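Local atomic coordinates of Two-component sensor histidine kinase (Nostoc sp., PDB entry 6OZB), a protein that probably senses light through a bilin chromophore, here phycoerythrobilin held in a GAF domain, and relays the signal as a two-component histidine kinase. Residues C[61-67]-C[79-85]; C[151-155]-C[164-168]. The protein carries 1 engineered substitution. One frame throughout, in Å; residues are numbered along the deposited sequence.

Overall arrangement
Both contacts are antiparallel strand pairings in the single sheet of the GAF domain, and both are hairpins, following one another along the chain. Contact 2 pairs two long strands near the middle of the sheet, and all ten of its residues are buried; regular backbone hydrogen bonds combine with apolar side chains and one face that meets phycoerythrobilin. Contact 1 adds the short strand 82-83 at one end of the strand order to strand 63-70 and is only partly buried; an amide side chain and a water join its backbone bonds. Their centres lie 13 Å apart and the contacts do not touch; strand 51-57 intervenes, and F83, V153 and L165 all belong to the pigment pocket.

Contact 1: C[61-67]-C[79-85]; sequences GSGQVIA and LGLNFPA
At one end of the strand order of the GAF-domain sheet, a hairpin pairs strand 63-70 with the short strand 82-83, whose F83 belongs to the phycoerythrobilin pocket. The segments run antiparallel (169°). G63 and F83 form a hydrogen-bonded pair (CA-CA 5.4 Å), with G63 N to F83 O at 3.0 Å and F83 N to G63 O at 2.8 Å; Q64 and N82 form a non-hydrogen-bonded pair (CA-CA 4.3 Å). V65 N donates to L81 O (3.0 Å) and G80 N to V65 O (2.8 Å), so G80 and L81 together face V65 as in a G1 bulge; L79 (-55/133) and G80 (85/-13) have type II turn angles. Toward strand 51-57, I66 and A67 both face I54 in a classic beta bulge. Q64, chi1 and chi2 both t, sends NE2 to G80 O (3.0 Å). On the face carrying F83 (chi1 m), V65 CG2 lies 3.9 Å from F83 CE1. One water donates to G61 O (3.0 Å) and P84 O (3.1 Å).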
ATOM      1  N   GLY C  61      -3.695   6.134  30.283  1.00 30.61           N
ATOM      2  CA  GLY C  61      -3.785   5.848  28.858  1.00 33.09           C
ATOM      3  C   GLY C  61      -5.198   5.907  28.283  1.00 26.39           C
ATOM      4  O   GLY C  61      -5.394   5.907  27.059  1.00 27.43           O
ATOM      5  N   SER C  62      -6.189   5.921  29.166  1.00 27.54           N
ATOM      6  CA  SER C  62      -7.551   6.246  28.766  1.00 23.92           C
ATOM      7  C   SER C  62      -7.577   7.696  28.388  1.00 20.22           C
ATOM      8  O   SER C  62      -6.587   8.410  28.513  1.00 21.63           O
ATOM      9  CB  SER C  62      -8.553   5.992  29.887  1.00 28.83           C
ATOM     10  OG  SER C  62      -8.359   6.903  30.958  1.00 28.78           O
ATOM     11  N   GLY C  63      -8.723   8.157  27.928  1.00 21.75           N
ATOM     12  CA  GLY C  63      -8.817   9.535  27.528  1.00 20.92           C
ATOM     13  C   GLY C  63     -10.232  10.041  27.392  1.00 21.88           C
ATOM     14  O   GLY C  63     -11.187   9.293  27.577  1.00 26.78           O
ATOM     15  N   GLN C  64     -10.340  11.325  27.057  1.00 19.14           N
ATOM     16  CA  GLN C  64     -11.613  12.017  27.002  1.00 19.30           C
ATOM     17  C   GLN C  64     -11.699  12.979  25.806  1.00 15.68           C
ATOM     18  O   GLN C  64     -10.724  13.665  25.432  1.00 17.65           O
ATOM     19  CB  GLN C  64     -11.835  12.786  28.303  1.00 24.33           C
ATOM     20  CG  GLN C  64     -13.180  13.511  28.367  1.00 25.82           C
ATOM     21  CD  GLN C  64     -13.437  14.162  29.712  1.00 25.66           C
ATOM     22  OE1 GLN C  64     -12.564  14.834  30.274  1.00 29.63           O
ATOM     23  NE2 GLN C  64     -14.641  13.974  30.235  1.00 29.01           N
ATOM     24  N   VAL C  65     -12.867  13.027  25.182  1.00 17.19           N
ATOM     25  CA  VAL C  65     -13.102  14.006  24.150  1.00 17.37           C
ATOM     26  C   VAL C  65     -13.369  15.333  24.845  1.00 17.13           C
ATOM     27  O   VAL C  65     -14.371  15.484  25.541  1.00 19.60           O
ATOM     28  CB  VAL C  65     -14.274  13.592  23.225  1.00 14.36           C
ATOM     29  CG1 VAL C  65     -14.548  14.662  22.198  1.00 18.67           C
ATOM     30  CG2 VAL C  65     -13.977  12.280  22.538  1.00 21.74           C
ATOM     31  N   ILE C  66     -12.449  16.285  24.703  1.00 17.16           N
ATOM     32  CA  ILE C  66     -12.569  17.552  25.437  1.00 16.21           C
ATOM     33  C   ILE C  66     -13.009  18.696  24.547  1.00 18.55           C
ATOM     34  O   ILE C  66     -13.332  19.766  25.040  1.00 17.75           O
ATOM     35  CB  ILE C  66     -11.259  17.933  26.153  1.00 18.17           C
ATOM     36  CG1 ILE C  66     -10.080  18.005  25.192  1.00 24.77           C
ATOM     37  CG2 ILE C  66     -11.000  16.935  27.264  1.00 23.45           C
ATOM     38  CD1 ILE C  66      -8.908  18.847  25.745  1.00 27.83           C
ATOM     39  N   ALA C  67     -12.995  18.486  23.229  1.00 18.91           N
ATOM     40  CA  ALA C  67     -13.536  19.475  22.294  1.00 14.92           C
ATOM     41  C   ALA C  67     -14.017  18.786  21.026  1.00 21.73           C
ATOM     42  O   ALA C  67     -13.443  17.774  20.604  1.00 20.23           O
ATOM     43  CB  ALA C  67     -12.500  20.525  21.964  1.00 18.91           C
ATOM     44  N   LEU C  79     -18.599  14.591  22.800  1.00 22.33           N
ATOM     45  CA  LEU C  79     -17.991  15.501  23.748  1.00 20.78           C
ATOM     46  C   LEU C  79     -18.195  15.026  25.187  1.00 21.50           C
ATOM     47  O   LEU C  79     -19.313  14.647  25.592  1.00 21.04           O
ATOM     48  CB  LEU C  79     -18.583  16.894  23.575  1.00 22.51           C
ATOM     49  CG  LEU C  79     -17.954  17.965  24.449  1.00 19.32           C
ATOM     50  CD1 LEU C  79     -16.493  18.271  24.070  1.00 18.54           C
ATOM     51  CD2 LEU C  79     -18.821  19.211  24.411  1.00 26.46           C
ATOM     52  N   GLY C  80     -17.123  15.041  25.972  1.00 21.01           N
ATOM     53  CA  GLY C  80     -17.211  14.644  27.367  1.00 22.41           C
ATOM     54  C   GLY C  80     -17.088  13.148  27.581  1.00 26.10           C
ATOM     55  O   GLY C  80     -16.951  12.696  28.714  1.00 29.66           O
ATOM     56  N   LEU C  81     -17.176  12.353  26.522  1.00 25.22           N
ATOM     57  CA  LEU C  81     -17.114  10.904  26.722  1.00 22.65           C
ATOM     58  C   LEU C  81     -15.680  10.452  26.974  1.00 27.62           C
ATOM     59  O   LEU C  81     -14.725  11.004  26.408  1.00 25.39           O
ATOM     60  CB  LEU C  81     -17.690  10.149  25.540  1.00 28.05           C
ATOM     61  CG  LEU C  81     -19.178  10.380  25.285  1.00 28.58           C
ATOM     62  CD1 LEU C  81     -19.586   9.555  24.094  1.00 30.50           C
ATOM     63  CD2 LEU C  81     -20.008  10.054  26.510  1.00 38.35           C
ATOM     64  N   ASN C  82     -15.559   9.443  27.838  1.00 30.74           N
ATOM     65  CA  ASN C  82     -14.283   8.797  28.136  1.00 26.00           C
ATOM     66  C   ASN C  82     -14.135   7.487  27.389  1.00 31.73           C
ATOM     67  O   ASN C  82     -15.094   6.734  27.239  1.00 27.85           O
ATOM     68  CB  ASN C  82     -14.142   8.521  29.633  1.00 29.38           C
ATOM     69  CG  ASN C  82     -14.032   9.780  30.451  1.00 30.96           C
ATOM     70  OD1 ASN C  82     -13.037  10.497  30.375  1.00 33.29           O
ATOM     71  ND2 ASN C  82     -15.051  10.054  31.248  1.00 48.89           N
ATOM     72  N   PHE C  83     -12.923   7.193  26.942  1.00 23.86           N
ATOM     73  CA  PHE C  83     -12.664   5.923  26.289  1.00 24.48           C
ATOM     74  C   PHE C  83     -11.487   5.221  26.956  1.00 23.17           C
ATOM     75  O   PHE C  83     -10.519   5.869  27.347  1.00 24.03           O
ATOM     76  CB  PHE C  83     -12.392   6.132  24.810  1.00 22.30           C
ATOM     77  CG  PHE C  83     -13.566   6.707  24.055  1.00 25.63           C
ATOM     78  CD1 PHE C  83     -13.794   8.058  24.049  1.00 26.33           C
ATOM     79  CD2 PHE C  83     -14.465   5.876  23.394  1.00 36.76           C
ATOM     80  CE1 PHE C  83     -14.870   8.602  23.369  1.00 27.85           C
ATOM     81  CE2 PHE C  83     -15.555   6.408  22.712  1.00 37.91           C
ATOM     82  CZ  PHE C  83     -15.762   7.772  22.703  1.00 28.09           C
ATOM     83  N   PRO C  84     -11.559   3.892  27.073  1.00 27.57           N
ATOM     84  CA  PRO C  84     -10.531   3.142  27.801  1.00 26.06           C
ATOM     85  C   PRO C  84      -9.195   3.050  27.063  1.00 27.68           C
ATOM     86  O   PRO C  84      -9.122   3.246  25.845  1.00 28.97           O
ATOM     87  CB  PRO C  84     -11.156   1.758  27.953  1.00 27.08           C
ATOM     88  CG  PRO C  84     -12.101   1.637  26.858  1.00 33.79           C
ATOM     89  CD  PRO C  84     -12.596   3.006  26.521  1.00 31.37           C
ATOM     90  N   ALA C  85      -8.146   2.763  27.821  1.00 28.28           N
ATOM     91  CA  ALA C  85      -6.809   2.595  27.268  1.00 27.08           C
ATOM     92  C   ALA C  85      -6.801   1.523  26.192  1.00 26.59           C
ATOM     93  O   ALA C  85      -6.096   1.649  25.199  1.00 28.11           O
ATOM     94  CB  ALA C  85      -5.816   2.237  28.377  1.00 36.27           C
TER
HETATM   95  O   HOH W   1      -7.543   5.824  25.023  1.00 28.52           O

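Contact 2: C[151-155]-C[164-168]; sequences SVVAP and GLLVS. With PEB (phycoerythrobilin), chain F.
Strands 151-155 and 164-168 run antiparallel, their axes 4.6 Å apart at closest approach and 159° between directions. The backbone is extended throughout, and V152-S168 and A154-L166 are hydrogen-bonded pairs alternating with the non-hydrogen-bonded pairs V153-V167 and P155-L165. V152 N donates to S168 O (2.9 Å) and S168 N to V152 O (2.8 Å); A154 N donates to L166 O (3.0 Å) and L166 N to A154 O (2.8 Å). CA-H...O contacts supplement these bonds, such as V153 CA to L166 O at 3.3 Å. This is the hairpin of strands 150-158 and 161-170 in the middle of the GAF sheet, and the backbones of the alternate residues bond to the flanking strands: S151 and V153 with V105 and S103 of strand 102-106, L165 and V167 with Y55 and M53 of strand 51-57. S168 OG is satisfied by T49. The face bearing V152, A154, L166 and S168 packs V152 and L166 on helix 178-201. On the other, V153 CG1 meets L165 CD2 at 4.0 Å (L165 chi1 m, chi2 t) and V153 CG2 meets V167 CG1 at 4.1 Å. This face also lines the chromophore pocket: V153 CB lies 3.4 Å from phycoerythrobilin O1C, a propionate oxygen, and L165 CD1 3.8 Å from its methyl CMC.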
ATOM      1  N   SER C 151     -11.328   8.092   8.816  1.00 12.65           N
ATOM      2  CA  SER C 151     -10.767   8.636  10.049  1.00 14.03           C
ATOM      3  C   SER C 151      -9.353   9.133   9.777  1.00 15.67           C
ATOM      4  O   SER C 151      -8.591   8.472   9.072  1.00 14.67           O
ATOM      5  CB  SER C 151     -10.753   7.578  11.134  1.00 15.92           C
ATOM      6  OG  SER C 151     -10.118   8.048  12.299  1.00 19.06           O
ATOM      7  N   VAL C 152      -9.004  10.296  10.324  1.00 13.82           N
ATOM      8  CA  VAL C 152      -7.637  10.816  10.222  1.00 13.01           C
ATOM      9  C   VAL C 152      -7.229  11.287  11.600  1.00 16.59           C
ATOM     10  O   VAL C 152      -7.969  12.060  12.231  1.00 16.59           O
ATOM     11  CB  VAL C 152      -7.506  11.981   9.223  1.00 11.95           C
ATOM     12  CG1 VAL C 152      -6.038  12.426   9.100  1.00 20.27           C
ATOM     13  CG2 VAL C 152      -8.018  11.597   7.859  1.00 14.18           C
ATOM     14  N   VAL C 153      -6.078  10.807  12.073  1.00 13.40           N
ATOM     15  CA  VAL C 153      -5.596  11.122  13.425  1.00 11.19           C
ATOM     16  C   VAL C 153      -4.162  11.624  13.396  1.00 16.28           C
ATOM     17  O   VAL C 153      -3.312  11.042  12.752  1.00 16.12           O
ATOM     18  CB  VAL C 153      -5.680   9.887  14.318  1.00 19.30           C
ATOM     19  CG1 VAL C 153      -5.068  10.132  15.681  1.00 18.10           C
ATOM     20  CG2 VAL C 153      -7.151   9.467  14.471  1.00 21.94           C
ATOM     21  N   ALA C 154      -3.911  12.726  14.098  1.00 14.39           N
ATOM     22  CA  ALA C 154      -2.553  13.202  14.331  1.00 15.29           C
ATOM     23  C   ALA C 154      -2.350  13.446  15.826  1.00 13.83           C
ATOM     24  O   ALA C 154      -3.207  14.071  16.469  1.00 16.23           O
ATOM     25  CB  ALA C 154      -2.292  14.476  13.561  1.00 19.53           C
ATOM     26  N   PRO C 155      -1.237  12.969  16.379  1.00 15.80           N
ATOM     27  CA  PRO C 155      -0.977  13.122  17.810  1.00 14.91           C
ATOM     28  C   PRO C 155      -0.578  14.530  18.171  1.00 19.29           C
ATOM     29  O   PRO C 155       0.041  15.223  17.369  1.00 20.21           O
ATOM     30  CB  PRO C 155       0.173  12.151  18.071  1.00 19.64           C
ATOM     31  CG  PRO C 155       0.878  12.063  16.788  1.00 26.10           C
ATOM     32  CD  PRO C 155      -0.171  12.184  15.722  1.00 21.57           C
ATOM     33  N   GLY C 164      -2.402  14.190  23.539  1.00 16.63           N
ATOM     34  CA  GLY C 164      -3.737  13.963  22.988  1.00 14.14           C
ATOM     35  C   GLY C 164      -3.701  13.645  21.517  1.00 16.01           C
ATOM     36  O   GLY C 164      -2.635  13.330  20.983  1.00 15.76           O
ATOM     37  N   LEU C 165      -4.868  13.726  20.883  1.00 18.76           N
ATOM     38  CA  LEU C 165      -5.021  13.464  19.445  1.00 16.58           C
ATOM     39  C   LEU C 165      -5.920  14.506  18.830  1.00 13.78           C
ATOM     40  O   LEU C 165      -6.924  14.896  19.450  1.00 18.37           O
ATOM     41  CB  LEU C 165      -5.653  12.080  19.191  1.00 16.99           C
ATOM     42  CG  LEU C 165      -5.040  10.850  19.871  1.00 16.63           C
ATOM     43  CD1 LEU C 165      -5.867   9.584  19.667  1.00 19.56           C
ATOM     44  CD2 LEU C 165      -3.621  10.635  19.352  1.00 19.37           C
ATOM     45  N   LEU C 166      -5.598  14.903  17.599  1.00 13.58           N
ATOM     46  CA  LEU C 166      -6.545  15.596  16.731  1.00 14.93           C
ATOM     47  C   LEU C 166      -7.186  14.539  15.835  1.00 15.37           C
ATOM     48  O   LEU C 166      -6.477  13.811  15.117  1.00 14.71           O
ATOM     49  CB  LEU C 166      -5.860  16.661  15.898  1.00 15.66           C
ATOM     50  CG  LEU C 166      -6.693  17.412  14.873  1.00 18.31           C
ATOM     51  CD1 LEU C 166      -7.755  18.226  15.597  1.00 18.64           C
ATOM     52  CD2 LEU C 166      -5.796  18.300  14.035  1.00 17.07           C
ATOM     53  N   VAL C 167      -8.504  14.413  15.934  1.00 14.26           N
ATOM     54  CA  VAL C 167      -9.251  13.346  15.262  1.00 14.00           C
ATOM     55  C   VAL C 167     -10.285  13.913  14.289  1.00 15.45           C
ATOM     56  O   VAL C 167     -11.107  14.739  14.669  1.00 19.54           O
ATOM     57  CB  VAL C 167      -9.982  12.449  16.248  1.00 16.25           C
ATOM     58  CG1 VAL C 167     -10.630  11.256  15.541  1.00 18.35           C
ATOM     59  CG2 VAL C 167      -9.045  11.919  17.289  1.00 18.69           C
ATOM     60  N   SER C 168     -10.257  13.449  13.045  1.00 14.25           N
ATOM     61  CA  SER C 168     -11.186  13.899  12.020  1.00 14.32           C
ATOM     62  C   SER C 168     -11.959  12.701  11.477  1.00 13.35           C
ATOM     63  O   SER C 168     -11.354  11.802  10.908  1.00 17.50           O
ATOM     64  CB  SER C 168     -10.409  14.591  10.903  1.00 18.35           C
ATOM     65  OG  SER C 168     -11.248  15.016   9.828  1.00 21.93           O
TER
HETATM   66  CHC PEB F 900      -9.245   4.974  19.021  1.00 20.30           C
HETATM   67  NC  PEB F 900      -7.895   3.132  17.934  1.00 21.58           N
HETATM   68  C1C PEB F 900      -6.771   2.971  17.184  1.00 20.45           C
HETATM   69  C2C PEB F 900      -6.208   4.194  16.921  1.00 22.80           C
HETATM   70  C3C PEB F 900      -6.989   5.154  17.527  1.00 21.96           C
HETATM   71  C4C PEB F 900      -8.048   4.470  18.165  1.00 16.88           C
HETATM   72  CMC PEB F 900      -6.633   6.627  17.459  1.00 26.08           C
HETATM   73  CAC PEB F 900      -4.903   4.366  16.073  1.00 15.89           C
HETATM   74  CBC PEB F 900      -5.190   4.179  14.592  1.00 21.89           C
HETATM   75  CGC PEB F 900      -5.804   5.448  14.058  1.00 28.33           C
HETATM   76  O1C PEB F 900      -5.154   6.526  14.172  1.00 24.48           O
HETATM   77  O2C PEB F 900      -6.940   5.436  13.496  1.00 21.85           O
HETATM   78  ND  PEB F 900      -9.981   6.743  17.526  1.00 28.29           N
HETATM   79  C1D PEB F 900      -9.452   6.404  18.911  1.00 27.37           C
HETATM   80  C2D PEB F 900     -10.546   6.801  19.785  1.00 25.39           C
HETATM   81  C3D PEB F 900     -11.619   7.286  19.068  1.00 28.86           C
HETATM   82  C4D PEB F 900     -11.350   7.307  17.678  1.00 33.05           C
HETATM   83  CMD PEB F 900     -10.521   6.576  21.321  1.00 28.57           C
HETATM   84  CAD PEB F 900     -12.972   7.654  19.704  1.00 48.75           C
HETATM   85  CBD PEB F 900     -13.606   8.794  19.289  1.00 56.99           C
HETATM   86  OD  PEB F 900     -12.063   7.703  16.768  1.00 29.20           O
HETATM   87  NA  PEB F 900     -10.028  -1.149  19.528  1.00 24.13           N
HETATM   88  C1A PEB F 900     -11.176  -1.319  20.349  1.00 30.03           C
HETATM   89  C2A PEB F 900     -11.170  -2.706  20.935  1.00 25.55           C
HETATM   90  C3A PEB F 900      -9.909  -3.398  20.440  1.00 25.94           C
HETATM   91  C4A PEB F 900      -9.220  -2.350  19.543  1.00 25.41           C
HETATM   92  CMA PEB F 900     -11.282  -2.696  22.492  1.00 28.90           C
HETATM   93  CBA PEB F 900     -10.796  -5.811  20.403  1.00 26.91           C
HETATM   94  OA  PEB F 900     -12.008  -0.449  20.546  1.00 28.26           O
HETATM   95  CHA PEB F 900      -8.093  -2.629  18.828  1.00 19.65           C
HETATM   96  CAA PEB F 900     -10.061  -4.694  19.638  1.00 23.54           C
HETATM   97  NB  PEB F 900      -7.498  -0.123  17.994  1.00 17.61           N
HETATM   98  C1B PEB F 900      -7.355  -1.585  17.995  1.00 19.17           C
HETATM   99  C2B PEB F 900      -6.331  -1.998  17.065  1.00 17.53           C
HETATM  100  C3B PEB F 900      -5.820  -0.808  16.455  1.00 17.51           C
HETATM  101  C4B PEB F 900      -6.524   0.396  17.020  1.00 21.89           C
HETATM  102  CHB PEB F 900      -6.201   1.669  16.618  1.00 18.16           C
HETATM  103  CMB PEB F 900      -5.910  -3.411  16.815  1.00 20.81           C
HETATM  104  CAB PEB F 900      -4.734  -0.744  15.401  1.00 17.13           C
HETATM  105  CBB PEB F 900      -5.381  -0.638  14.037  1.00 17.57           C
HETATM  106  CGB PEB F 900      -4.226  -0.750  13.040  1.00 22.39           C
HETATM  107  O1B PEB F 900      -3.357   0.172  13.028  1.00 27.88           O
HETATM  108  O2B PEB F 900      -4.139  -1.750  12.286  1.00 17.11           O